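PDB 4F0C: glutathione transferase from Phanerochaete chrysosporium, which binds oxidized glutathione and, as a fungal Ure2p-like member of the glutathione transferase family, probably catalyses glutathione-dependent reactions on other small molecules. Local coordinates for residues L151-S156 / F197-W203. Sequence-based numbering, arbitrary orientation.
Sequences LESVLS and FPSVHRW
Glu152 swings its CG away from the backbone N (chi1 -176°), and a bend at chi2 (69°) then carries the carboxylate over to the first turn of helix 198-209, where it meets the N-H groups of Ser199 and Val200. A carboxylate from one helix thus accepts the backbone N-H groups in the first turn of another, inside the all-helical C-terminal domain of the glutathione transferase fold; the axes of the two short helical segments pass 8.0 Å apart at 75°. Glu152 OE1 accepts a nearly straight bond from Val200 N at 3.1 Å, on the syn side but well out of the carboxylate plane. OE2 takes Ser199 N through its syn lone pair, while Ser199 OG comes from above that plane, 2.8 Å from Glu152 OE2. The positive end of the helix dipole would be expected to favour the ionised carboxylate. Put an alanine here and the N-H groups of Ser199 and Val200 would probably lose their acceptor, with Ser199 OG losing its partner too. About one turn further along, Leu155 fits as a knob among Ser199, Val200, Arg202 and Trp203. Its CD1 lies over one face of the indole in a CH-pi contact, 3.7 Å from the centroid of Trp203's six-membered ring, while Trp203 NE1 hydrogen-bonds to Asp170 OD1. Arg202, bent at chi3, grips Leu155 O end-on with NH1 and NH2, at 2.8 and 3.0 Å, the oxygen lying in the guanidinium plane.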
loop_
_atom_site.group_PDB
_atom_site.type_symbol
_atom_site.label_atom_id
_atom_site.label_comp_id
_atom_site.label_asym_id
_atom_site.label_seq_id
_atom_site.Cartn_x
_atom_site.Cartn_y
_atom_site.Cartn_z
ATOM N N LEU A 151 -0.328 -13.745 -8.764
ATOM C CA LEU A 151 1.013 -14.253 -8.419
ATOM C C LEU A 151 1.329 -15.506 -9.242
ATOM O O LEU A 151 2.438 -15.672 -9.738
ATOM C CB LEU A 151 1.121 -14.542 -6.912
ATOM C CG LEU A 151 1.112 -13.281 -6.031
ATOM C CD1 LEU A 151 0.920 -13.675 -4.554
ATOM C CD2 LEU A 151 2.404 -12.475 -6.233
ATOM N N GLU A 152 0.327 -16.358 -9.431
ATOM C CA GLU A 152 0.494 -17.566 -10.246
ATOM C C GLU A 152 0.888 -17.237 -11.685
ATOM O O GLU A 152 1.771 -17.887 -12.262
ATOM C CB GLU A 152 -0.800 -18.381 -10.246
ATOM C CG GLU A 152 -0.708 -19.727 -11.005
ATOM C CD GLU A 152 0.172 -20.749 -10.323
ATOM O OE1 GLU A 152 0.355 -20.677 -9.095
ATOM O OE2 GLU A 152 0.690 -21.642 -11.019
ATOM N N SER A 153 0.233 -16.222 -12.249
ATOM C CA SER A 153 0.452 -15.825 -13.637
ATOM C C SER A 153 1.888 -15.375 -13.886
ATOM O O SER A 153 2.390 -15.536 -14.996
ATOM C CB SER A 153 -0.533 -14.727 -14.088
ATOM O OG SER A 153 -0.206 -13.447 -13.523
ATOM N N VAL A 154 2.555 -14.834 -12.869
ATOM C CA VAL A 154 3.964 -14.456 -13.062
ATOM C C VAL A 154 4.960 -15.509 -12.569
ATOM O O VAL A 154 5.973 -15.737 -13.232
ATOM C CB VAL A 154 4.336 -13.029 -12.482
ATOM C CG1 VAL A 154 3.328 -11.985 -12.920
ATOM C CG2 VAL A 154 4.450 -13.041 -10.977
ATOM N N LEU A 155 4.674 -16.154 -11.434
ATOM C CA LEU A 155 5.616 -17.130 -10.854
ATOM C C LEU A 155 5.708 -18.424 -11.658
ATOM O O LEU A 155 6.607 -19.246 -11.438
ATOM C CB LEU A 155 5.255 -17.419 -9.390
ATOM C CG LEU A 155 5.477 -16.171 -8.506
ATOM C CD1 LEU A 155 4.813 -16.376 -7.161
ATOM C CD2 LEU A 155 6.975 -15.914 -8.340
ATOM N N SER A 156 4.781 -18.642 -12.587
ATOM C CA SER A 156 4.935 -19.822 -13.446
ATOM C C SER A 156 6.042 -19.578 -14.466
ATOM O O SER A 156 6.445 -20.490 -15.161
ATOM C CB SER A 156 3.623 -20.146 -14.182
ATOM O OG SER A 156 3.210 -19.008 -14.931
ATOM N N PHE A 197 -2.793 -23.378 -7.042
ATOM C CA PHE A 197 -1.795 -22.368 -7.378
ATOM C C PHE A 197 -0.393 -22.941 -7.242
ATOM O O PHE A 197 0.333 -22.565 -6.314
ATOM C CB PHE A 197 -1.978 -21.146 -6.462
ATOM C CG PHE A 197 -3.376 -20.566 -6.543
ATOM C CD1 PHE A 197 -3.729 -19.749 -7.601
ATOM C CD2 PHE A 197 -4.337 -20.869 -5.587
ATOM C CE1 PHE A 197 -5.034 -19.222 -7.703
ATOM C CE2 PHE A 197 -5.643 -20.352 -5.681
ATOM C CZ PHE A 197 -5.982 -19.532 -6.740
ATOM N N PRO A 198 -0.014 -23.857 -8.160
ATOM C CA PRO A 198 1.219 -24.621 -7.939
ATOM C C PRO A 198 2.497 -23.779 -7.967
ATOM O O PRO A 198 3.416 -24.081 -7.217
ATOM C CB PRO A 198 1.207 -25.682 -9.057
ATOM C CG PRO A 198 0.201 -25.210 -10.042
ATOM C CD PRO A 198 -0.798 -24.373 -9.296
ATOM N N SER A 199 2.558 -22.756 -8.818
ATOM C CA SER A 199 3.718 -21.865 -8.833
ATOM C C SER A 199 3.802 -21.029 -7.551
ATOM O O SER A 199 4.905 -20.818 -6.990
ATOM C CB SER A 199 3.662 -20.939 -10.055
ATOM O OG SER A 199 3.516 -21.728 -11.239
ATOM N N VAL A 200 2.665 -20.495 -7.106
ATOM C CA VAL A 200 2.654 -19.761 -5.840
ATOM C C VAL A 200 3.062 -20.700 -4.703
ATOM O O VAL A 200 3.798 -20.300 -3.797
ATOM C CB VAL A 200 1.271 -19.117 -5.540
ATOM C CG1 VAL A 200 1.350 -18.269 -4.252
ATOM C CG2 VAL A 200 0.829 -18.234 -6.744
ATOM N N HIS A 201 2.595 -21.951 -4.760
ATOM C CA HIS A 201 2.975 -22.920 -3.728
ATOM C C HIS A 201 4.485 -23.181 -3.737
ATOM O O HIS A 201 5.105 -23.280 -2.673
ATOM C CB HIS A 201 2.208 -24.231 -3.907
ATOM C CG HIS A 201 2.663 -25.338 -2.993
ATOM N ND1 HIS A 201 3.527 -26.335 -3.400
ATOM C CD2 HIS A 201 2.349 -25.618 -1.705
ATOM C CE1 HIS A 201 3.741 -27.169 -2.395
ATOM N NE2 HIS A 201 3.031 -26.763 -1.358
ATOM N N ARG A 202 5.060 -23.332 -4.934
ATOM C CA ARG A 202 6.510 -23.578 -5.069
ATOM C C ARG A 202 7.309 -22.455 -4.416
ATOM O O ARG A 202 8.233 -22.687 -3.625
ATOM C CB ARG A 202 6.886 -23.637 -6.550
ATOM C CG ARG A 202 8.369 -23.842 -6.837
ATOM C CD ARG A 202 8.741 -23.306 -8.234
ATOM N NE ARG A 202 8.844 -21.850 -8.264
ATOM C CZ ARG A 202 8.188 -21.064 -9.122
ATOM N NH1 ARG A 202 7.366 -21.600 -10.041
ATOM N NH2 ARG A 202 8.376 -19.746 -9.083
ATOM N N TRP A 203 6.939 -21.226 -4.763
ATOM C CA TRP A 203 7.641 -20.032 -4.291
ATOM C C TRP A 203 7.448 -19.832 -2.799
ATOM O O TRP A 203 8.414 -19.586 -2.055
ATOM C CB TRP A 203 7.082 -18.862 -5.087
ATOM C CG TRP A 203 7.330 -17.410 -4.694
ATOM C CD1 TRP A 203 8.450 -16.673 -4.927
ATOM C CD2 TRP A 203 6.347 -16.499 -4.187
ATOM N NE1 TRP A 203 8.242 -15.352 -4.563
ATOM C CE2 TRP A 203 6.946 -15.222 -4.122
ATOM C CE3 TRP A 203 5.004 -16.645 -3.781
ATOM C CZ2 TRP A 203 6.260 -14.096 -3.650
ATOM C CZ3 TRP A 203 4.322 -15.525 -3.318
ATOM C CH2 TRP A 203 4.953 -14.268 -3.257
#